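Side-chain contacts in bifunctional autolysin (Staphylococcus aureus subsp. aureus Mu50, PDB 6FXO), which hydrolyses bacterial cell-wall peptidoglycan, its glycoside hydrolase family 73 part probably cutting the glycan strands as an N-acetylglucosaminidase: residues A[77-82]-A[88-93]; A[93-98]-A[108-113]; A[19-24]-A[198-203]. All coordinates share one frame; numbering follows the deposited sequence.

Contact 1: residues A[77-82]-A[88-93]; sequences KINQFL and LENQGA
The carboxamide of N79 overlaps that of N90 in a stacked pair whose planes lie 26° apart, with N79 CG 3.4 Å from N90 ND2. The side chains cross at about a right angle, and their amide ends make the closest approaches. N79 OD1 also accepts the backbone N-H of G92, with 3.1 Å between G92 N and OD1. The bond is not straight, and the donor stands 36° above the carbonyl plane of N79. With CG anti to its own carbonyl carbon (chi1 -65°), N79 sends the amide off helix 75-82 and over the start of helix 92-102. Q91 holds the N-cap position there, and N79 thus serves an N-H of the first turn, which has no carbonyl of its own helix to bond to.

One turn further on, L82 meets mostly backbone atoms across this contact. Its CB lies 3.3 Å from L88 O, and its CD1 is 3.5 Å from N90 O and 3.8 Å from G92 CA. At the end of the helix, the CA-H of E89 points at L82 O, with 3.0 Å between E89 CA and that oxygen. Within the loop, Q91 OE1 takes a weak bond from N90 N. L88 is buried against V146 and V172, whereas N90 is exposed, so the contact runs from the interior to the surface. It is a helix-loop-helix connection in which a polar side chain of the first helix meets the opening turn of the second, consistent with the helical domain of the lysozyme clan.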
ATOM      1  N   LYS A  77       5.971  14.163 -13.829  1.00 77.83           N
ATOM      2  CA  LYS A  77       6.584  14.009 -12.526  1.00 71.17           C
ATOM      3  C   LYS A  77       6.801  12.566 -12.229  1.00 63.11           C
ATOM      4  O   LYS A  77       7.797  12.205 -11.583  1.00 55.38           O
ATOM      5  CB  LYS A  77       5.706  14.678 -11.428  1.00 73.82           C
ATOM      6  CG  LYS A  77       6.194  16.062 -10.961  1.00 93.51           C
ATOM      7  CD  LYS A  77       5.256  16.711  -9.927  1.00110.30           C
ATOM      8  CE  LYS A  77       5.998  17.547  -8.916  1.00116.90           C
ATOM      9  NZ  LYS A  77       6.306  18.954  -9.220  1.00128.55           N
ATOM     10  N   ILE A  78       5.882  11.720 -12.745  1.00 51.20           N
ATOM     11  CA  ILE A  78       6.051  10.318 -12.489  1.00 48.56           C
ATOM     12  C   ILE A  78       7.232   9.794 -13.249  1.00 54.06           C
ATOM     13  O   ILE A  78       8.070   9.119 -12.661  1.00 61.53           O
ATOM     14  CB  ILE A  78       4.748   9.531 -12.773  1.00 48.95           C
ATOM     15  CG1 ILE A  78       3.783   9.596 -11.577  1.00 54.41           C
ATOM     16  CG2 ILE A  78       5.070   8.093 -13.030  1.00 54.41           C
ATOM     17  CD1 ILE A  78       3.546  10.952 -10.954  1.00 55.41           C
ATOM     18  N   ASN A  79       7.323  10.113 -14.541  1.00 58.13           N
ATOM     19  CA  ASN A  79       8.481   9.603 -15.266  1.00 59.56           C
ATOM     20  C   ASN A  79       9.774  10.133 -14.715  1.00 55.57           C
ATOM     21  O   ASN A  79      10.776   9.423 -14.762  1.00 57.65           O
ATOM     22  CB  ASN A  79       8.420   9.884 -16.743  1.00 49.96           C
ATOM     23  CG  ASN A  79       7.287   9.160 -17.382  1.00 47.66           C
ATOM     24  OD1 ASN A  79       7.282   7.934 -17.456  1.00 51.84           O
ATOM     25  ND2 ASN A  79       6.292   9.836 -17.877  1.00 48.92           N
ATOM     26  N   GLN A  80       9.783  11.363 -14.169  1.00 51.36           N
ATOM     27  CA  GLN A  80      11.069  11.794 -13.654  1.00 52.68           C
ATOM     28  C   GLN A  80      11.509  10.845 -12.539  1.00 55.72           C
ATOM     29  O   GLN A  80      12.704  10.668 -12.324  1.00 59.95           O
ATOM     30  CB  GLN A  80      11.035  13.253 -13.172  1.00 53.58           C
ATOM     31  CG  GLN A  80      12.057  14.133 -13.889  1.00 68.40           C
ATOM     32  N   PHE A  81      10.534  10.230 -11.837  1.00 56.91           N
ATOM     33  CA  PHE A  81      10.843   9.306 -10.758  1.00 53.83           C
ATOM     34  C   PHE A  81      11.115   7.851 -11.203  1.00 50.44           C
ATOM     35  O   PHE A  81      11.987   7.208 -10.627  1.00 48.07           O
ATOM     36  CB  PHE A  81       9.738   9.361  -9.674  1.00 55.55           C
ATOM     37  CG  PHE A  81       9.677   8.208  -8.692  1.00 64.26           C
ATOM     38  CD1 PHE A  81      10.599   8.103  -7.657  1.00 63.15           C
ATOM     39  CD2 PHE A  81       8.697   7.242  -8.794  1.00 62.64           C
ATOM     40  CE1 PHE A  81      10.534   7.053  -6.758  1.00 63.08           C
ATOM     41  CE2 PHE A  81       8.637   6.192  -7.887  1.00 69.79           C
ATOM     42  CZ  PHE A  81       9.556   6.105  -6.878  1.00 69.41           C
ATOM     43  N   LEU A  82      10.384   7.367 -12.250  1.00 49.75           N
ATOM     44  CA  LEU A  82      10.473   6.059 -12.816  1.00 55.61           C
ATOM     45  C   LEU A  82      11.727   5.992 -13.658  1.00 65.04           C
ATOM     46  O   LEU A  82      12.081   4.909 -14.114  1.00 74.24           O
ATOM     47  CB  LEU A  82       9.204   5.765 -13.671  1.00 53.04           C
ATOM     48  CG  LEU A  82       7.868   5.432 -12.923  1.00 44.17           C
ATOM     49  CD1 LEU A  82       6.679   5.284 -13.911  1.00 35.90           C
ATOM     50  CD2 LEU A  82       8.005   4.110 -12.084  1.00 34.85           C
ATOM     51  N   LEU A  88       9.480  -0.084 -17.076  1.00 96.26           N
ATOM     52  CA  LEU A  88       8.758   0.868 -16.187  1.00 90.79           C
ATOM     53  C   LEU A  88       9.423   2.244 -16.147  1.00 90.07           C
ATOM     54  O   LEU A  88       8.835   3.164 -15.586  1.00 98.05           O
ATOM     55  CB  LEU A  88       8.773   0.415 -14.702  1.00 76.99           C
ATOM     56  CG  LEU A  88       7.556  -0.190 -14.025  1.00 55.03           C
ATOM     57  CD1 LEU A  88       7.156  -1.509 -14.658  1.00 46.07           C
ATOM     58  CD2 LEU A  88       7.939  -0.477 -12.541  1.00 40.15           C
ATOM     59  N   GLU A  89      10.633   2.384 -16.741  1.00 93.41           N
ATOM     60  CA  GLU A  89      11.387   3.613 -16.781  1.00100.96           C
ATOM     61  C   GLU A  89      10.441   4.724 -17.152  1.00112.00           C
ATOM     62  O   GLU A  89      10.395   5.751 -16.481  1.00116.84           O
ATOM     63  CB  GLU A  89      12.487   3.448 -17.853  1.00117.10           C
ATOM     64  CG  GLU A  89      13.808   4.147 -17.597  1.00132.65           C
ATOM     65  CD  GLU A  89      14.181   5.146 -18.688  1.00146.05           C
ATOM     66  OE1 GLU A  89      14.879   4.741 -19.641  1.00154.13           O
ATOM     67  OE2 GLU A  89      13.775   6.321 -18.583  1.00155.48           O
ATOM     68  N   ASN A  90       9.659   4.513 -18.192  1.00116.92           N
ATOM     69  CA  ASN A  90       8.724   5.548 -18.572  1.00114.85           C
ATOM     70  C   ASN A  90       7.379   5.015 -18.154  1.00108.43           C
ATOM     71  O   ASN A  90       7.314   4.221 -17.230  1.00107.74           O
ATOM     72  CB  ASN A  90       8.811   5.889 -20.072  1.00114.82           C
ATOM     73  CG  ASN A  90       9.206   7.337 -20.267  1.00118.54           C
ATOM     74  OD1 ASN A  90      10.392   7.669 -20.214  1.00123.38           O
ATOM     75  ND2 ASN A  90       8.286   8.270 -20.495  1.00116.13           N
ATOM     76  N   GLN A  91       6.336   5.398 -18.854  1.00103.14           N
ATOM     77  CA  GLN A  91       4.956   4.999 -18.609  1.00100.43           C
ATOM     78  C   GLN A  91       4.271   5.408 -17.345  1.00 92.61           C
ATOM     79  O   GLN A  91       3.541   4.631 -16.740  1.00 84.07           O
ATOM     80  CB  GLN A  91       4.701   3.476 -18.885  1.00 98.30           C
ATOM     81  CG  GLN A  91       5.708   2.417 -18.408  1.00106.59           C
ATOM     82  CD  GLN A  91       6.714   2.026 -19.479  1.00120.66           C
ATOM     83  OE1 GLN A  91       7.811   2.583 -19.576  1.00124.14           O
ATOM     84  NE2 GLN A  91       6.342   1.070 -20.310  1.00125.89           N
ATOM     85  N   GLY A  92       4.485   6.649 -16.934  1.00 86.87           N
ATOM     86  CA  GLY A  92       3.818   7.088 -15.726  1.00 90.88           C
ATOM     87  C   GLY A  92       2.402   7.339 -16.210  1.00 91.53           C
ATOM     88  O   GLY A  92       1.459   7.496 -15.443  1.00 88.99           O
ATOM     89  N   ALA A  93       2.290   7.370 -17.538  1.00 89.16           N
ATOM     90  CA  ALA A  93       1.088   7.583 -18.269  1.00 82.91           C
ATOM     91  C   ALA A  93       0.312   6.336 -18.191  1.00 80.46           C
ATOM     92  O   ALA A  93      -0.894   6.381 -17.980  1.00 81.97           O
ATOM     93  CB  ALA A  93       1.434   7.878 -19.714  1.00 85.44           C
TER

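Contact 2: residues A[93-98]-A[108-113]; sequences AAFNKA and YLISHA
L109 meets A98 and F95 with a single methyl. Its CG is anti to the backbone N (chi1 -151°), which carries CD2 across to helix 92-102, where it lies 3.4 Å from A98 CB and 4.0 Å from F95 CD1. CD2 thus touches both the methyl of A98 and the near rim of the F95 ring, two side chains that follow each other roughly one turn apart on the same helix face.

The next residue, I110, takes the ring from above. Its CG1 is 3.8 Å from the F95 ring centroid and only 17° off the ring normal, a CH-pi contact over the face, and the nearest ring atom is F95 CD1 at 3.6 Å. The other branch of I110, CG2, packs against F81 of helix 75-82.

S111 and H112 take no part across the contact and bond back to their own helix: S111 OG bonds to V107 O, and H112 ND1 gives a weak bond to Y108 O. The contact is thus carried by one stripe of helix 106-116, as expected for helix packing inside the largely helical body of a lysozyme-clan domain. The short segments cross at 122° with their axes 10.3 Å apart, a spacing filled by the F95 ring and L109, with the methyls of A98 and A113 meeting them.

A113 comes one turn after L109 and meets the far end of the same ring. Its CB lies 3.4 Å from F95 CZ, near the ring plane and so at the edge, while I110 occupies a face. F95 also touches L82 of helix 75-82, while I176 and A180 of helix 172-180 touch F95 and A98 respectively.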
ATOM      1  N   ALA A  93       2.290   7.370 -17.538  1.00 89.16           N
ATOM      2  CA  ALA A  93       1.088   7.583 -18.269  1.00 82.91           C
ATOM      3  C   ALA A  93       0.312   6.336 -18.191  1.00 80.46           C
ATOM      4  O   ALA A  93      -0.894   6.381 -17.980  1.00 81.97           O
ATOM      5  CB  ALA A  93       1.434   7.878 -19.714  1.00 85.44           C
ATOM      6  N   ALA A  94       0.994   5.204 -18.379  1.00 79.56           N
ATOM      7  CA  ALA A  94       0.230   3.969 -18.300  1.00 75.70           C
ATOM      8  C   ALA A  94      -0.265   3.849 -16.876  1.00 65.59           C
ATOM      9  O   ALA A  94      -1.344   3.312 -16.612  1.00 53.72           O
ATOM     10  CB  ALA A  94       1.110   2.784 -18.649  1.00 74.45           C
ATOM     11  N   PHE A  95       0.539   4.373 -15.951  1.00 62.13           N
ATOM     12  CA  PHE A  95       0.178   4.328 -14.552  1.00 62.55           C
ATOM     13  C   PHE A  95      -0.920   5.281 -14.185  1.00 55.69           C
ATOM     14  O   PHE A  95      -1.802   4.906 -13.422  1.00 44.32           O
ATOM     15  CB  PHE A  95       1.395   4.561 -13.613  1.00 62.51           C
ATOM     16  CG  PHE A  95       2.164   3.327 -13.179  1.00 51.57           C
ATOM     17  CD1 PHE A  95       1.620   2.421 -12.270  1.00 42.51           C
ATOM     18  CD2 PHE A  95       3.416   3.056 -13.699  1.00 45.29           C
ATOM     19  CE1 PHE A  95       2.304   1.270 -11.915  1.00 35.36           C
ATOM     20  CE2 PHE A  95       4.104   1.907 -13.332  1.00 43.88           C
ATOM     21  CZ  PHE A  95       3.545   1.025 -12.449  1.00 46.56           C
ATOM     22  N   ASN A  96      -0.907   6.520 -14.753  1.00 51.69           N
ATOM     23  CA  ASN A  96      -1.978   7.410 -14.363  1.00 53.21           C
ATOM     24  C   ASN A  96      -3.269   6.826 -14.841  1.00 44.04           C
ATOM     25  O   ASN A  96      -4.345   6.976 -14.252  1.00 38.56           O
ATOM     26  CB  ASN A  96      -1.720   8.777 -14.966  1.00 56.50           C
ATOM     27  CG  ASN A  96      -2.409   9.878 -14.222  1.00 64.89           C
ATOM     28  OD1 ASN A  96      -3.494  10.285 -14.656  1.00 62.35           O
ATOM     29  ND2 ASN A  96      -1.858  10.396 -13.087  1.00 61.43           N
ATOM     30  N   LYS A  97      -3.129   6.106 -15.892  1.00 41.00           N
ATOM     31  CA  LYS A  97      -4.251   5.440 -16.539  1.00 58.82           C
ATOM     32  C   LYS A  97      -4.794   4.356 -15.656  1.00 63.30           C
ATOM     33  O   LYS A  97      -6.010   4.298 -15.479  1.00 62.51           O
ATOM     34  CB  LYS A  97      -3.832   4.851 -17.904  1.00 71.96           C
ATOM     35  CG  LYS A  97      -4.957   4.752 -18.943  1.00 84.66           C
ATOM     36  CD  LYS A  97      -4.777   3.539 -19.885  1.00101.67           C
ATOM     37  CE  LYS A  97      -5.830   3.456 -20.978  1.00100.82           C
ATOM     38  NZ  LYS A  97      -5.766   2.181 -21.768  1.00 83.90           N
ATOM     39  N   ALA A  98      -3.914   3.483 -15.083  1.00 59.44           N
ATOM     40  CA  ALA A  98      -4.485   2.480 -14.254  1.00 51.98           C
ATOM     41  C   ALA A  98      -5.092   3.143 -13.063  1.00 45.77           C
ATOM     42  O   ALA A  98      -6.107   2.656 -12.550  1.00 39.17           O
ATOM     43  CB  ALA A  98      -3.416   1.496 -13.834  1.00 58.22           C
ATOM     44  N   TYR A 108       0.288   4.262  -4.536  1.00 31.42           N
ATOM     45  CA  TYR A 108       0.046   2.952  -4.029  1.00 36.79           C
ATOM     46  C   TYR A 108       0.216   1.954  -5.110  1.00 41.11           C
ATOM     47  O   TYR A 108       0.680   0.827  -4.850  1.00 39.14           O
ATOM     48  CB  TYR A 108      -1.357   2.851  -3.420  1.00 36.45           C
ATOM     49  CG  TYR A 108      -1.715   1.500  -2.826  1.00 44.34           C
ATOM     50  CD1 TYR A 108      -1.300   1.146  -1.544  1.00 43.21           C
ATOM     51  CD2 TYR A 108      -2.488   0.597  -3.529  1.00 44.76           C
ATOM     52  CE1 TYR A 108      -1.652  -0.064  -0.991  1.00 38.12           C
ATOM     53  CE2 TYR A 108      -2.850  -0.627  -2.975  1.00 60.52           C
ATOM     54  CZ  TYR A 108      -2.430  -0.954  -1.703  1.00 56.88           C
ATOM     55  OH  TYR A 108      -2.772  -2.163  -1.134  1.00 62.96           O
ATOM     56  N   LEU A 109      -0.159   2.370  -6.343  1.00 38.09           N
ATOM     57  CA  LEU A 109      -0.020   1.440  -7.449  1.00 34.61           C
ATOM     58  C   LEU A 109       1.432   1.267  -7.891  1.00 31.32           C
ATOM     59  O   LEU A 109       1.835   0.139  -8.175  1.00 27.84           O
ATOM     60  CB  LEU A 109      -0.840   1.929  -8.625  1.00 34.81           C
ATOM     61  CG  LEU A 109      -1.397   0.925  -9.581  1.00 40.24           C
ATOM     62  CD1 LEU A 109      -2.513   0.156  -8.915  1.00 49.04           C
ATOM     63  CD2 LEU A 109      -1.986   1.699 -10.793  1.00 43.38           C
ATOM     64  N   ILE A 110       2.219   2.413  -7.961  1.00 25.77           N
ATOM     65  CA  ILE A 110       3.543   2.297  -8.376  1.00 25.01           C
ATOM     66  C   ILE A 110       4.420   1.567  -7.321  1.00 31.00           C
ATOM     67  O   ILE A 110       5.164   0.671  -7.717  1.00 33.07           O
ATOM     68  CB  ILE A 110       4.054   3.735  -8.574  1.00 23.12           C
ATOM     69  CG1 ILE A 110       3.417   4.383  -9.794  1.00 22.67           C
ATOM     70  CG2 ILE A 110       5.655   3.830  -8.597  1.00 16.70           C
ATOM     71  CD1 ILE A 110       3.781   5.890  -9.762  1.00 20.83           C
ATOM     72  N   SER A 111       4.300   1.912  -6.007  1.00 27.96           N
ATOM     73  CA  SER A 111       5.141   1.220  -5.098  1.00 36.56           C
ATOM     74  C   SER A 111       4.827  -0.241  -5.193  1.00 37.02           C
ATOM     75  O   SER A 111       5.740  -1.041  -5.107  1.00 37.67           O
ATOM     76  CB  SER A 111       5.004   1.787  -3.686  1.00 37.82           C
ATOM     77  OG  SER A 111       3.696   1.636  -3.215  1.00 27.29           O
ATOM     78  N   HIS A 112       3.574  -0.581  -5.408  1.00 31.44           N
ATOM     79  CA  HIS A 112       3.290  -1.992  -5.513  1.00 32.82           C
ATOM     80  C   HIS A 112       4.015  -2.531  -6.771  1.00 35.53           C
ATOM     81  O   HIS A 112       4.574  -3.591  -6.687  1.00 31.68           O
ATOM     82  CB  HIS A 112       1.810  -2.349  -5.661  1.00 34.45           C
ATOM     83  CG  HIS A 112       1.182  -2.502  -4.330  1.00 33.52           C
ATOM     84  ND1 HIS A 112       1.226  -1.495  -3.435  1.00 50.52           N
ATOM     85  CD2 HIS A 112       0.658  -3.581  -3.706  1.00 43.38           C
ATOM     86  CE1 HIS A 112       0.750  -1.927  -2.264  1.00 56.36           C
ATOM     87  NE2 HIS A 112       0.399  -3.186  -2.402  1.00 43.13           N
ATOM     88  N   ALA A 113       3.997  -1.782  -7.934  1.00 33.34           N
ATOM     89  CA  ALA A 113       4.693  -2.312  -9.108  1.00 30.81           C
ATOM     90  C   ALA A 113       6.256  -2.499  -8.880  1.00 31.30           C
ATOM     91  O   ALA A 113       6.843  -3.421  -9.373  1.00 32.77           O
ATOM     92  CB  ALA A 113       4.471  -1.442 -10.308  1.00 23.97           C
TER

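Contact 3: residues A[19-24]-A[198-203]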
ATOM      1  N   GLN A  19      -6.787  -2.942  23.986  1.00 82.31           N
ATOM      2  CA  GLN A  19      -6.945  -4.162  24.723  1.00 81.00           C
ATOM      3  C   GLN A  19      -7.653  -5.130  23.794  1.00 70.88           C
ATOM      4  O   GLN A  19      -7.388  -6.328  23.864  1.00 59.08           O
ATOM      5  CB  GLN A  19      -7.760  -3.904  26.030  1.00 85.77           C
ATOM      6  CG  GLN A  19      -7.593  -4.877  27.237  1.00103.87           C
ATOM      7  CD  GLN A  19      -6.378  -4.698  28.159  1.00127.25           C
ATOM      8  OE1 GLN A  19      -5.420  -5.472  28.103  1.00141.50           O
ATOM      9  NE2 GLN A  19      -6.375  -3.654  28.999  1.00133.50           N
ATOM     10  N   ILE A  20      -8.547  -4.607  22.888  1.00 55.01           N
ATOM     11  CA  ILE A  20      -9.215  -5.541  21.986  1.00 47.70           C
ATOM     12  C   ILE A  20      -8.192  -6.262  21.087  1.00 48.66           C
ATOM     13  O   ILE A  20      -8.379  -7.439  20.768  1.00 47.42           O
ATOM     14  CB  ILE A  20     -10.295  -4.808  21.137  1.00 51.48           C
ATOM     15  CG1 ILE A  20     -11.405  -4.248  22.040  1.00 60.05           C
ATOM     16  CG2 ILE A  20     -10.878  -5.748  20.087  1.00 54.29           C
ATOM     17  CD1 ILE A  20     -12.344  -3.272  21.336  1.00 67.15           C
ATOM     18  N   GLN A  21      -7.109  -5.553  20.683  1.00 51.95           N
ATOM     19  CA  GLN A  21      -6.086  -6.190  19.841  1.00 61.40           C
ATOM     20  C   GLN A  21      -5.361  -7.298  20.534  1.00 54.14           C
ATOM     21  O   GLN A  21      -4.957  -8.295  19.938  1.00 43.37           O
ATOM     22  CB  GLN A  21      -5.041  -5.153  19.374  1.00 69.56           C
ATOM     23  CG  GLN A  21      -4.604  -5.222  17.905  1.00 72.44           C
ATOM     24  CD  GLN A  21      -5.716  -4.785  16.982  1.00 55.14           C
ATOM     25  OE1 GLN A  21      -5.990  -5.392  15.953  1.00 46.21           O
ATOM     26  NE2 GLN A  21      -6.448  -3.783  17.460  1.00 42.03           N
ATOM     27  N   ALA A  22      -5.153  -7.085  21.807  1.00 47.63           N
ATOM     28  CA  ALA A  22      -4.483  -8.051  22.655  1.00 53.01           C
ATOM     29  C   ALA A  22      -5.284  -9.367  22.781  1.00 60.63           C
ATOM     30  O   ALA A  22      -4.639 -10.406  22.968  1.00 61.19           O
ATOM     31  CB  ALA A  22      -4.226  -7.453  24.031  1.00 53.66           C
ATOM     32  N   GLY A  23      -6.673  -9.341  22.678  1.00 52.46           N
ATOM     33  CA  GLY A  23      -7.419 -10.578  22.792  1.00 55.91           C
ATOM     34  C   GLY A  23      -7.535 -11.370  21.507  1.00 76.02           C
ATOM     35  O   GLY A  23      -8.135 -12.443  21.510  1.00 92.07           O
ATOM     36  N   LEU A  24      -6.959 -10.860  20.398  1.00 78.68           N
ATOM     37  CA  LEU A  24      -7.070 -11.604  19.151  1.00 87.98           C
ATOM     38  C   LEU A  24      -6.347 -12.928  19.149  1.00100.08           C
ATOM     39  O   LEU A  24      -5.246 -13.034  19.690  1.00102.74           O
ATOM     40  CB  LEU A  24      -6.609 -10.760  17.960  1.00 93.85           C
ATOM     41  CG  LEU A  24      -7.079  -9.314  17.969  1.00 97.13           C
ATOM     42  CD1 LEU A  24      -6.628  -8.634  16.702  1.00 84.63           C
ATOM     43  CD2 LEU A  24      -8.588  -9.244  18.101  1.00 96.98           C
ATOM     44  N   MET A 198      -6.199  -0.888   7.243  1.00 34.74           N
ATOM     45  CA  MET A 198      -5.752  -2.243   6.865  1.00 39.43           C
ATOM     46  C   MET A 198      -5.144  -3.019   8.021  1.00 32.22           C
ATOM     47  O   MET A 198      -5.243  -4.241   8.020  1.00 30.04           O
ATOM     48  CB  MET A 198      -4.793  -2.279   5.664  1.00 37.12           C
ATOM     49  CG  MET A 198      -5.267  -1.524   4.496  1.00 36.46           C
ATOM     50  SD  MET A 198      -4.022  -1.480   3.212  1.00 36.07           S
ATOM     51  CE  MET A 198      -4.893  -0.638   1.959  1.00 48.10           C
ATOM     52  N   ARG A 199      -4.560  -2.300   8.973  1.00 30.04           N
ATOM     53  CA  ARG A 199      -3.946  -2.895  10.121  1.00 35.11           C
ATOM     54  C   ARG A 199      -4.860  -3.147  11.301  1.00 41.87           C
ATOM     55  O   ARG A 199      -4.892  -4.284  11.768  1.00 38.82           O
ATOM     56  CB  ARG A 199      -2.714  -2.083  10.634  1.00 34.45           C
ATOM     57  CG  ARG A 199      -2.004  -2.696  11.921  1.00 28.90           C
ATOM     58  CD  ARG A 199      -1.482  -4.161  11.681  1.00 23.99           C
ATOM     59  NE  ARG A 199      -0.932  -4.766  12.881  1.00 33.44           N
ATOM     60  CZ  ARG A 199      -1.617  -5.127  13.949  1.00 61.42           C
ATOM     61  NH1 ARG A 199      -2.946  -4.956  13.982  1.00 55.43           N
ATOM     62  NH2 ARG A 199      -0.991  -5.639  14.996  1.00 71.59           N
ATOM     63  N   TRP A 200      -5.545  -2.073  11.786  1.00 44.16           N
ATOM     64  CA  TRP A 200      -6.471  -2.080  12.901  1.00 53.71           C
ATOM     65  C   TRP A 200      -7.971  -2.227  12.582  1.00 52.78           C
ATOM     66  O   TRP A 200      -8.750  -2.553  13.479  1.00 45.04           O
ATOM     67  CB  TRP A 200      -6.178  -0.805  13.687  1.00 51.10           C
ATOM     68  CG  TRP A 200      -4.696  -0.568  13.791  1.00 55.93           C
ATOM     69  CD1 TRP A 200      -3.950   0.310  13.069  1.00 53.48           C
ATOM     70  CD2 TRP A 200      -3.780  -1.282  14.626  1.00 52.94           C
ATOM     71  NE1 TRP A 200      -2.616   0.182  13.405  1.00 41.02           N
ATOM     72  CE2 TRP A 200      -2.488  -0.780  14.360  1.00 49.07           C
ATOM     73  CE3 TRP A 200      -3.927  -2.295  15.573  1.00 40.92           C
ATOM     74  CZ2 TRP A 200      -1.349  -1.260  15.007  1.00 42.18           C
ATOM     75  CZ3 TRP A 200      -2.796  -2.770  16.215  1.00 55.80           C
ATOM     76  CH2 TRP A 200      -1.528  -2.253  15.931  1.00 55.46           C
ATOM     77  N   ASN A 201      -8.370  -1.986  11.313  1.00 55.20           N
ATOM     78  CA  ASN A 201      -9.760  -2.094  10.911  1.00 51.18           C
ATOM     79  C   ASN A 201     -10.704  -1.385  11.880  1.00 49.73           C
ATOM     80  O   ASN A 201     -11.478  -2.088  12.497  1.00 50.22           O
ATOM     81  CB  ASN A 201     -10.176  -3.557  10.847  1.00 47.87           C
ATOM     82  CG  ASN A 201     -11.399  -3.799  10.009  1.00 60.45           C
ATOM     83  OD1 ASN A 201     -12.453  -3.195  10.237  1.00 68.77           O
ATOM     84  ND2 ASN A 201     -11.376  -4.730   9.081  1.00 57.74           N
ATOM     85  N   PRO A 202     -10.706  -0.044  12.026  1.00 47.54           N
ATOM     86  CA  PRO A 202     -11.670   0.494  12.985  1.00 50.61           C
ATOM     87  C   PRO A 202     -13.192   0.103  12.742  1.00 60.43           C
ATOM     88  O   PRO A 202     -13.867   0.035  13.765  1.00 65.11           O
ATOM     89  CB  PRO A 202     -11.386   2.002  12.959  1.00 49.14           C
ATOM     90  CG  PRO A 202      -9.889   2.094  12.530  1.00 37.94           C
ATOM     91  CD  PRO A 202      -9.699   0.954  11.588  1.00 39.35           C
ATOM     92  N   ALA A 203     -13.777  -0.116  11.509  1.00 63.24           N
ATOM     93  CA  ALA A 203     -15.199  -0.466  11.479  1.00 71.62           C
ATOM     94  C   ALA A 203     -15.465  -1.818  12.184  1.00 73.70           C
ATOM     95  O   ALA A 203     -16.496  -1.974  12.840  1.00 77.58           O
ATOM     96  CB  ALA A 203     -15.701  -0.518  10.042  1.00 73.13           C
TER
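This is a buried edge contact between an amide and an aromatic ring, joining the C-terminal turn of helix 14-22, close to the start of the chain, to the end of helix 195-200 in the glucosaminidase domain. Q21 reaches across from the first helix, and W200 presents the six-membered part of its indole edge-on. The amide and ring planes are 89° apart. W200 CE3 sits against the flat of the amide, 3.4 Å from Q21 CD and 3.5 Å from Q21 NE2. The aliphatic part of the glutamine follows, with Q21 CG 3.5 Å from W200 CZ3, in the plane of the ring. A bend at chi2 (70°) lays the Q21 chain across the end of the indole instead of running straight past it.

The indole belongs to the last turn of helix 195-200, which N201 closes by leaving helical geometry with a positive phi. The site is a junction of two helix ends, Q21 and W200 both lying in last turns, with M49 of helix 42-49 touching both residues. R199 folds back over its neighbour: W200 CH2 stands 3.4 Å above the guanidinium plane, over its centre. At the guanidinium edge, Q21 OE1 lies in plane with NH1, but the 3.7 Å between OE1 and NH1 is too long for a hydrogen bond. Both polar ends are held from elsewhere. Q21 OE1 accepts from Q209 NE2, whereas R199 NE bonds to D213 O and NH2 weakly to T212 O, which helps hold the guanidinium against the face of the tryptophan.

Overall arrangement
Contacts 1 and 2 adjoin, their centres 9 Å apart; they share helix 92-102 and A93, and the second opens where the first closes. L82 and L88 of contact 1 press on F95, and I78 and F81 on I110, so one apolar cluster continues through both. Contact 1 reaches the surface and uses amides and backbone oxygens, whereas contact 2 is fully buried and apolar. Contact 3, also buried, lies about 30 Å from contact 2 between centres, beyond the chain's centre, and combines aromatic, amide and guanidinium groups. A methyl-to-hydroxyl approach, M198 CE to Y108 OH at 4.0 Å, nevertheless links its segments to those of contact 2.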